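Local structure of kinectin 1 (Kinesin receptor) (Legionella pneumophila, 4MU6) at residues M3-C8 with E245-D250; A51-S56 with S249-E254. The protein is of unknown molecular function but is an effector of Legionella pneumophila, probably membrane-spanning, represented here by its N-terminal coiled-coil domain. All coordinates share one frame; numbering follows the deposited sequence.

Contact 1: residues M3-C8 with E245-D250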
# COMPACT_ATOMS: atom_id res chain seq x y z
N MSE A 3 -11.54 12.02 14.47
CA MSE A 3 -12.39 11.96 13.29
C MSE A 3 -13.50 12.99 13.31
O MSE A 3 -14.02 13.32 14.37
CB MSE A 3 -12.99 10.56 13.17
CG MSE A 3 -11.93 9.49 13.05
SE MSE A 3 -10.89 9.78 11.42
CE MSE A 3 -12.33 9.37 10.20
N PHE A 4 -13.86 13.49 12.14
CA PHE A 4 -14.91 14.49 12.03
C PHE A 4 -16.29 13.89 11.74
O PHE A 4 -17.24 14.14 12.49
CB PHE A 4 -14.55 15.52 10.97
CG PHE A 4 -13.45 16.47 11.39
CD1 PHE A 4 -13.74 17.58 12.18
CD2 PHE A 4 -12.14 16.27 10.97
CE1 PHE A 4 -12.74 18.47 12.56
CE2 PHE A 4 -11.13 17.15 11.34
CZ PHE A 4 -11.43 18.25 12.13
N LEU A 5 -16.41 13.13 10.65
CA LEU A 5 -17.73 12.65 10.24
C LEU A 5 -18.36 11.80 11.33
O LEU A 5 -19.52 11.99 11.68
CB LEU A 5 -17.67 11.84 8.94
CG LEU A 5 -17.38 12.56 7.63
CD1 LEU A 5 -17.68 11.63 6.47
CD2 LEU A 5 -18.18 13.86 7.52
N ALA A 6 -17.57 10.88 11.89
CA ALA A 6 -18.04 9.95 12.90
C ALA A 6 -18.49 10.65 14.17
O ALA A 6 -19.27 10.09 14.94
CB ALA A 6 -16.96 8.93 13.22
N ASN A 7 -17.98 11.85 14.40
CA ASN A 7 -18.29 12.60 15.62
C ASN A 7 -19.22 13.79 15.38
O ASN A 7 -19.40 14.63 16.26
CB ASN A 7 -17.01 13.04 16.31
CG ASN A 7 -16.21 11.88 16.86
OD1 ASN A 7 -16.72 11.10 17.67
ND2 ASN A 7 -14.97 11.73 16.40
N CYS A 8 -19.81 13.85 14.19
CA CYS A 8 -20.68 14.96 13.84
C CYS A 8 -22.06 14.82 14.47
O CYS A 8 -22.78 13.85 14.21
CB CYS A 8 -20.80 15.10 12.32
SG CYS A 8 -21.68 16.60 11.76
N GLU A 245 -17.32 8.43 1.94
CA GLU A 245 -18.15 9.11 0.94
C GLU A 245 -19.64 8.89 1.22
O GLU A 245 -20.44 9.83 1.19
CB GLU A 245 -17.80 8.63 -0.47
CG GLU A 245 -16.49 9.15 -1.03
CD GLU A 245 -16.63 10.51 -1.66
OE1 GLU A 245 -17.74 10.82 -2.16
OE2 GLU A 245 -15.64 11.28 -1.66
N LYS A 246 -20.02 7.64 1.48
CA LYS A 246 -21.41 7.33 1.80
C LYS A 246 -21.84 8.04 3.06
O LYS A 246 -22.92 8.63 3.09
CB LYS A 246 -21.63 5.82 1.97
CG LYS A 246 -21.45 5.00 0.70
CD LYS A 246 -22.61 5.19 -0.27
CE LYS A 246 -22.45 4.26 -1.47
NZ LYS A 246 -22.27 2.84 -1.04
N LYS A 247 -21.01 7.96 4.10
CA LYS A 247 -21.31 8.54 5.40
C LYS A 247 -21.58 10.05 5.27
O LYS A 247 -22.47 10.61 5.93
CB LYS A 247 -20.15 8.28 6.36
CG LYS A 247 -20.42 8.76 7.78
CD LYS A 247 -19.28 8.37 8.70
CE LYS A 247 -19.66 8.59 10.15
NZ LYS A 247 -20.85 7.78 10.59
N CYS A 248 -20.80 10.68 4.41
CA CYS A 248 -20.95 12.09 4.11
C CYS A 248 -22.25 12.37 3.37
O CYS A 248 -22.95 13.34 3.68
CB CYS A 248 -19.76 12.58 3.28
SG CYS A 248 -19.81 14.34 2.90
N SER A 249 -22.58 11.53 2.38
CA SER A 249 -23.86 11.66 1.69
C SER A 249 -25.05 11.54 2.65
O SER A 249 -26.05 12.25 2.49
CB SER A 249 -24.00 10.65 0.56
OG SER A 249 -23.57 11.23 -0.65
N ASP A 250 -24.94 10.66 3.63
CA ASP A 250 -26.04 10.44 4.58
C ASP A 250 -26.21 11.63 5.52
O ASP A 250 -27.33 12.01 5.86
CB ASP A 250 -25.81 9.17 5.41
CG ASP A 250 -25.97 7.90 4.61
OD1 ASP A 250 -26.49 7.97 3.47
OD2 ASP A 250 -25.60 6.82 5.12

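Contact 2: residues A51-S56 with S249-E254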
# COMPACT_ATOMS: atom_id res chain seq x y z
N ALA A 51 -20.76 22.34 2.66
CA ALA A 51 -19.33 22.59 2.48
C ALA A 51 -18.53 22.13 3.69
O ALA A 51 -17.47 21.50 3.55
CB ALA A 51 -19.04 24.10 2.16
N THR A 52 -19.05 22.43 4.88
CA THR A 52 -18.45 21.93 6.12
C THR A 52 -18.36 20.40 6.13
O THR A 52 -17.35 19.83 6.53
CB THR A 52 -19.23 22.39 7.36
OG1 THR A 52 -19.07 23.80 7.53
CG2 THR A 52 -18.72 21.66 8.61
N LEU A 53 -19.42 19.73 5.71
CA LEU A 53 -19.40 18.26 5.73
C LEU A 53 -18.38 17.69 4.74
O LEU A 53 -17.70 16.69 5.02
CB LEU A 53 -20.79 17.67 5.50
CG LEU A 53 -21.72 17.83 6.71
CD1 LEU A 53 -23.16 17.58 6.33
CD2 LEU A 53 -21.28 16.88 7.81
N LEU A 54 -18.27 18.33 3.58
CA LEU A 54 -17.34 17.87 2.56
C LEU A 54 -15.90 18.04 3.01
O LEU A 54 -15.06 17.15 2.77
CB LEU A 54 -17.57 18.61 1.24
CG LEU A 54 -18.89 18.25 0.57
CD1 LEU A 54 -19.17 19.24 -0.52
CD2 LEU A 54 -18.85 16.82 0.03
N LYS A 55 -15.62 19.18 3.64
CA LYS A 55 -14.29 19.45 4.19
C LYS A 55 -13.95 18.43 5.26
O LYS A 55 -12.82 17.93 5.30
CB LYS A 55 -14.18 20.84 4.76
CG LYS A 55 -14.01 21.96 3.73
CD LYS A 55 -14.17 23.34 4.40
CE LYS A 55 -14.00 24.51 3.42
NZ LYS A 55 -15.18 24.74 2.53
N SER A 56 -14.92 18.13 6.12
CA SER A 56 -14.77 17.11 7.15
C SER A 56 -14.51 15.72 6.56
O SER A 56 -13.65 14.97 7.04
CB SER A 56 -16.02 17.06 8.02
OG SER A 56 -16.11 18.22 8.83
N SER A 249 -22.58 11.53 2.38
CA SER A 249 -23.86 11.66 1.69
C SER A 249 -25.05 11.54 2.65
O SER A 249 -26.05 12.25 2.49
CB SER A 249 -24.00 10.65 0.56
OG SER A 249 -23.57 11.23 -0.65
N ASP A 250 -24.94 10.66 3.63
CA ASP A 250 -26.04 10.44 4.58
C ASP A 250 -26.21 11.63 5.52
O ASP A 250 -27.33 12.01 5.86
CB ASP A 250 -25.81 9.17 5.41
CG ASP A 250 -25.97 7.90 4.61
OD1 ASP A 250 -26.49 7.97 3.47
OD2 ASP A 250 -25.60 6.82 5.12
N LEU A 251 -25.09 12.18 5.97
CA LEU A 251 -25.08 13.35 6.84
C LEU A 251 -25.65 14.57 6.13
O LEU A 251 -26.40 15.37 6.72
CB LEU A 251 -23.66 13.62 7.33
CG LEU A 251 -23.24 12.75 8.52
CD1 LEU A 251 -21.75 12.89 8.82
CD2 LEU A 251 -24.08 13.10 9.76
N ILE A 252 -25.32 14.71 4.85
CA ILE A 252 -25.90 15.79 4.07
C ILE A 252 -27.42 15.61 3.95
O ILE A 252 -28.18 16.57 4.15
CB ILE A 252 -25.23 15.91 2.70
CG1 ILE A 252 -23.78 16.39 2.88
CG2 ILE A 252 -25.99 16.90 1.81
CD1 ILE A 252 -22.88 16.06 1.74
N GLN A 253 -27.86 14.39 3.66
CA GLN A 253 -29.29 14.13 3.55
C GLN A 253 -30.00 14.39 4.88
O GLN A 253 -31.09 14.93 4.89
CB GLN A 253 -29.56 12.71 3.06
CG GLN A 253 -31.04 12.38 2.93
CD GLN A 253 -31.79 13.37 2.06
OE1 GLN A 253 -31.22 13.95 1.13
NE2 GLN A 253 -33.07 13.57 2.36
N GLU A 254 -29.38 14.00 5.99
CA GLU A 254 -29.94 14.25 7.31
C GLU A 254 -30.11 15.75 7.59
O GLU A 254 -31.19 16.22 7.98
CB GLU A 254 -29.06 13.63 8.39
CG GLU A 254 -29.85 13.10 9.57
CD GLU A 254 -29.03 12.16 10.44
OE1 GLU A 254 -28.09 11.51 9.92
OE2 GLU A 254 -29.33 12.07 11.66

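Contact 1: residues M3-C8 with E245-D250
Lys247 lays its aliphatic chain along Leu5 and carries it on to Ala6, so the long arm of one helix follows the loop at the start of the chain. Its CG stands anti to the backbone N (chi1 -175°), and the chain then runs extended toward the loop. CB and CG of Lys247 both lie at the limit of contact with Leu5 CD1, each 4.2 Å away. Lys247 CD comes closer, 3.8 Å from Leu5 CB. CE makes the closest approach and meets backbone rather than a side-chain tip, 3.5 Å from Ala6 CA, with the methyl of Ala6 a looser neighbour. At chi4 (61°) the chain bends and turns NZ off this line, and the ammonium makes no hydrogen bond to the loop. The domain is a long, almost wholly helical rod, classed as a coiled-coil domain, and here the loop before helix 10-22 is laid against helix 227-273. The loop is also tied to helix 43-105, where Asp60 accepts hydrogen bonds from the backbone N of both Phe4 and Leu5. Leu5 completes the apolar part: its CD1 sits 3.9 Å from Cys248 CB and equally near the Cys248 backbone N. Within the loop, Asn7 ND2 donates a nearly straight bond (170°) to Met3 O, 2.7 Å long, reaching it from above the carbonyl plane and closing the turn.

Contact 2: residues A51-S56 with S249-E254
Leu53 and Ile252 both set their first torsion to place the leading carbon anti to the carbonyl carbon: CG of Leu53 at chi1 -73° and CG1 of Ile252 at -68°. The two chains slide past each other in opposite directions, and Leu53 CD1 settles 3.7 Å from Ile252 CG1. The same methyl also lies 3.9 Å from the backbone N of Ile252, against the helix surface. The other branch, Leu53 CD2, works one residue back: it touches Leu251 CB and Leu251 CD1, both at 4.1 Å, and here the two leucine chains cross at about a right angle. Thus one leucine straddles two consecutive residues of the facing helix. At the margin Leu54 CD2 comes within 4.4 Å of Ile252 CD1, a loose touch. The partners are helix 43-105 and helix 227-273, which run antiparallel (163°) with their axes 10.0 Å apart over these turns, as side-by-side members of the helical rod. Ile10 of helix 10-22 also packs on Leu251. Ser56 OG adds a second bond to Thr52 O, 3.1 Å long, from the opposite face of that carbonyl to the helical Ser56 N. No hydrogen bond or charge pair joins the two segments, so their attraction is van der Waals and hydrophobic, resting on the fit of branched aliphatic chains.

Overall arrangement
Both contacts use helix 227-273 and share Ser249 and Asp250, and their centres lie about 7 Å apart. Contact 2 is helix against helix, made mainly by branched apolar side chains; contact 1 is loop against helix, where a buried leucine and cysteine give way to the aliphatic part of a lysine and an exposed alanine. Both are partly buried: Leu5, Cys248 and Leu53 are buried, while Lys247 is partly exposed and Ala6 exposed. They meet directly: Leu5 CD2 and Cys248 SG both pack against Leu53 O, and Leu251 CD1 lies against Leu5 O. The N-terminal loop thus packs onto both helices beside the place where they touch each other.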